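Long-range contact in hypothetical protein (Bacteroides caccae, PDB 4M8R), which is of unknown function but pairs an Ig-like N-terminal domain with a WD40-like domain of the beta-propeller clan: residues L273-P284 and L296-P306. Numbering follows the deposited sequence.
Sequences LSARKGNGKWVP and LEGIEADAIIP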
# COMPACT_ATOMS: atom_id res chain seq x y z
N LEU A 273 22.12 -13.94 -19.74
CA LEU A 273 21.88 -15.29 -20.25
C LEU A 273 23.20 -16.04 -20.32
O LEU A 273 24.28 -15.45 -20.25
CB LEU A 273 21.27 -15.23 -21.65
CG LEU A 273 20.04 -14.35 -21.85
CD1 LEU A 273 19.79 -14.11 -23.33
CD2 LEU A 273 18.83 -15.00 -21.19
N SER A 274 23.10 -17.36 -20.46
CA SER A 274 24.26 -18.18 -20.79
C SER A 274 23.90 -19.06 -21.98
O SER A 274 22.74 -19.46 -22.14
CB SER A 274 24.68 -19.04 -19.59
OG SER A 274 23.70 -20.01 -19.26
N ALA A 275 24.89 -19.33 -22.82
CA ALA A 275 24.71 -20.14 -24.01
C ALA A 275 25.73 -21.27 -24.05
O ALA A 275 26.91 -21.07 -23.76
CB ALA A 275 24.83 -19.28 -25.26
N ARG A 276 25.25 -22.46 -24.44
CA ARG A 276 26.09 -23.65 -24.54
C ARG A 276 26.60 -23.80 -25.98
O ARG A 276 25.81 -23.88 -26.92
CB ARG A 276 25.26 -24.87 -24.15
CG ARG A 276 26.05 -26.16 -24.00
CD ARG A 276 25.12 -27.36 -23.85
NE ARG A 276 25.82 -28.52 -23.31
CZ ARG A 276 26.64 -29.31 -24.00
NH1 ARG A 276 26.89 -29.09 -25.29
NH2 ARG A 276 27.22 -30.34 -23.39
N LYS A 277 27.92 -23.83 -26.15
CA LYS A 277 28.52 -24.05 -27.47
C LYS A 277 28.49 -25.54 -27.84
O LYS A 277 28.29 -26.40 -26.98
CB LYS A 277 29.95 -23.51 -27.54
CG LYS A 277 30.04 -22.00 -27.71
CD LYS A 277 31.45 -21.57 -28.07
CE LYS A 277 31.61 -20.06 -28.08
NZ LYS A 277 30.83 -19.40 -29.17
N GLY A 278 28.70 -25.82 -29.13
CA GLY A 278 28.71 -27.19 -29.65
C GLY A 278 29.70 -28.10 -28.94
O GLY A 278 29.42 -29.28 -28.70
N ASN A 279 30.87 -27.55 -28.61
CA ASN A 279 31.94 -28.30 -27.93
C ASN A 279 31.76 -28.48 -26.41
O ASN A 279 32.67 -28.95 -25.74
CB ASN A 279 33.31 -27.66 -28.23
CG ASN A 279 33.43 -26.24 -27.69
OD1 ASN A 279 32.43 -25.61 -27.31
ND2 ASN A 279 34.65 -25.72 -27.66
N GLY A 280 30.60 -28.10 -25.87
CA GLY A 280 30.31 -28.29 -24.44
C GLY A 280 30.76 -27.15 -23.54
O GLY A 280 30.55 -27.20 -22.32
N LYS A 281 31.38 -26.13 -24.12
CA LYS A 281 31.76 -24.92 -23.38
C LYS A 281 30.59 -23.95 -23.32
O LYS A 281 29.64 -24.06 -24.10
CB LYS A 281 32.97 -24.25 -24.04
CG LYS A 281 34.26 -25.06 -23.94
CD LYS A 281 34.83 -25.03 -22.52
CE LYS A 281 36.24 -25.59 -22.49
NZ LYS A 281 36.88 -25.40 -21.16
N TRP A 282 30.67 -22.99 -22.39
CA TRP A 282 29.59 -22.03 -22.16
C TRP A 282 30.12 -20.59 -22.19
O TRP A 282 31.24 -20.33 -21.77
CB TRP A 282 28.91 -22.29 -20.81
CG TRP A 282 28.22 -23.62 -20.67
CD1 TRP A 282 28.82 -24.85 -20.63
CD2 TRP A 282 26.82 -23.85 -20.51
NE1 TRP A 282 27.87 -25.83 -20.47
CE2 TRP A 282 26.63 -25.25 -20.40
CE3 TRP A 282 25.69 -23.02 -20.47
CZ2 TRP A 282 25.37 -25.83 -20.24
CZ3 TRP A 282 24.44 -23.59 -20.31
CH2 TRP A 282 24.29 -24.99 -20.20
N VAL A 283 29.29 -19.66 -22.65
CA VAL A 283 29.64 -18.24 -22.64
C VAL A 283 28.52 -17.41 -22.00
O VAL A 283 27.35 -17.77 -22.11
CB VAL A 283 29.91 -17.69 -24.06
CG1 VAL A 283 31.13 -18.37 -24.67
CG2 VAL A 283 28.70 -17.85 -24.96
N PRO A 284 28.89 -16.30 -21.34
CA PRO A 284 27.87 -15.36 -20.88
C PRO A 284 27.39 -14.48 -22.03
O PRO A 284 28.20 -14.05 -22.86
CB PRO A 284 28.61 -14.54 -19.82
CG PRO A 284 30.05 -14.62 -20.18
CD PRO A 284 30.25 -15.86 -21.00
N LEU A 296 29.44 -11.28 -23.57
CA LEU A 296 30.36 -10.72 -22.60
C LEU A 296 31.71 -11.41 -22.81
O LEU A 296 31.92 -12.53 -22.35
CB LEU A 296 29.84 -10.92 -21.17
CG LEU A 296 30.67 -10.30 -20.05
CD1 LEU A 296 30.76 -8.79 -20.21
CD2 LEU A 296 30.09 -10.67 -18.70
N GLU A 297 32.61 -10.73 -23.52
CA GLU A 297 33.83 -11.35 -24.04
C GLU A 297 34.82 -11.78 -22.96
O GLU A 297 34.79 -11.28 -21.84
CB GLU A 297 34.54 -10.40 -25.02
CG GLU A 297 33.76 -10.08 -26.29
CD GLU A 297 33.65 -11.25 -27.25
OE1 GLU A 297 34.33 -12.28 -27.04
OE2 GLU A 297 32.88 -11.14 -28.23
N GLY A 298 35.69 -12.72 -23.32
CA GLY A 298 36.81 -13.14 -22.47
C GLY A 298 36.56 -14.33 -21.56
O GLY A 298 37.48 -14.81 -20.90
N ILE A 299 35.32 -14.82 -21.52
CA ILE A 299 34.96 -15.96 -20.67
C ILE A 299 34.40 -17.12 -21.50
O ILE A 299 33.42 -16.96 -22.22
CB ILE A 299 33.93 -15.56 -19.58
CG1 ILE A 299 34.54 -14.56 -18.60
CG2 ILE A 299 33.43 -16.79 -18.83
CD1 ILE A 299 34.34 -13.11 -18.98
N GLU A 300 35.05 -18.28 -21.38
CA GLU A 300 34.55 -19.52 -21.95
C GLU A 300 34.78 -20.63 -20.92
O GLU A 300 35.91 -21.05 -20.69
CB GLU A 300 35.27 -19.84 -23.27
CG GLU A 300 34.63 -20.96 -24.07
CD GLU A 300 35.10 -21.00 -25.52
OE1 GLU A 300 36.31 -21.21 -25.75
OE2 GLU A 300 34.25 -20.83 -26.42
N ALA A 301 33.69 -21.07 -20.29
CA ALA A 301 33.77 -21.95 -19.12
C ALA A 301 33.01 -23.26 -19.33
O ALA A 301 32.38 -23.47 -20.37
CB ALA A 301 33.23 -21.23 -17.90
N ASP A 302 33.07 -24.14 -18.34
CA ASP A 302 32.44 -25.46 -18.42
C ASP A 302 30.99 -25.47 -17.94
O ASP A 302 30.26 -26.41 -18.21
CB ASP A 302 33.26 -26.49 -17.64
CG ASP A 302 34.64 -26.68 -18.23
OD1 ASP A 302 34.73 -26.84 -19.46
OD2 ASP A 302 35.63 -26.68 -17.47
N ALA A 303 30.59 -24.42 -17.21
CA ALA A 303 29.18 -24.17 -16.91
C ALA A 303 28.99 -22.73 -16.45
O ALA A 303 29.85 -22.18 -15.76
CB ALA A 303 28.66 -25.14 -15.85
N ILE A 304 27.89 -22.12 -16.87
CA ILE A 304 27.55 -20.76 -16.48
C ILE A 304 26.06 -20.68 -16.20
O ILE A 304 25.24 -21.02 -17.05
CB ILE A 304 27.92 -19.73 -17.56
CG1 ILE A 304 29.42 -19.79 -17.86
CG2 ILE A 304 27.53 -18.33 -17.12
CD1 ILE A 304 29.86 -18.85 -18.96
N ILE A 305 25.72 -20.22 -15.00
CA ILE A 305 24.33 -20.03 -14.61
C ILE A 305 24.17 -18.61 -14.05
O ILE A 305 24.86 -18.24 -13.11
CB ILE A 305 23.91 -21.04 -13.52
CG1 ILE A 305 24.24 -22.47 -13.97
CG2 ILE A 305 22.42 -20.90 -13.22
CD1 ILE A 305 24.04 -23.51 -12.88
N PRO A 306 23.25 -17.82 -14.64
CA PRO A 306 22.99 -16.51 -14.06
C PRO A 306 22.22 -16.62 -12.75
O PRO A 306 21.47 -17.57 -12.55
CB PRO A 306 22.11 -15.82 -15.12
CG PRO A 306 22.13 -16.70 -16.32
CD PRO A 306 22.43 -18.07 -15.83
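A single antiparallel beta bridge, Trp282 with Ala301, joins a hairpin arm to the segment that leads into strand 303-310. The pair is hydrogen-bonded both ways. Trp282 N reaches Ala301 O at 2.7 Å, and Ala301 N returns to Trp282 O at 3.0 Å. Leu296 N bonds Pro284 O. On the neighbouring hairpin strand, Ser274 OG donates to Ile304 O at 2.9 Å, from above the carbonyl plane.

The Trp282 indole lies between the segments. Its CG is anti to the carbonyl carbon (chi1 -63°), which sets one face of the ring against Ala303 CA and Ile304 N. Ala303 CA makes a CH-pi contact, 4.0 Å from the centroid of the five-membered ring. Arg276 CB covers the opposite face.

Strand 303-310 is an edge strand of the next four-stranded antiparallel sheet, so the contact joins two successive sheets of the WD40-like domain, consistent with neighbouring propeller blades. Asp302 and Ala303 form a classic beta bulge against Tyr332 of that sheet.

Apolar side chains pack round Pro284. Ile304 CD1 meets Pro284 CD at 3.6 Å, and Ile304 CG1 lies against Trp282 CB. Pro284 also takes Leu296 CB against its CG and Ile299 CB against its CD. Tyr329 packs on both Pro284 and Ile304.

At the partly exposed edge, Lys281 NZ forms a salt bridge with Asp302 OD1 at 3.1 Å, from above the carboxylate plane. The two side chains run side by side. Asp302 OD2 is held by Ser334 N. A leucine in place of Lys281 would probably leave Asp302 OD1 without its charged mate. Glu300 crosses Lys281 at about a right angle, with CG 3.7 Å from Lys281 CB.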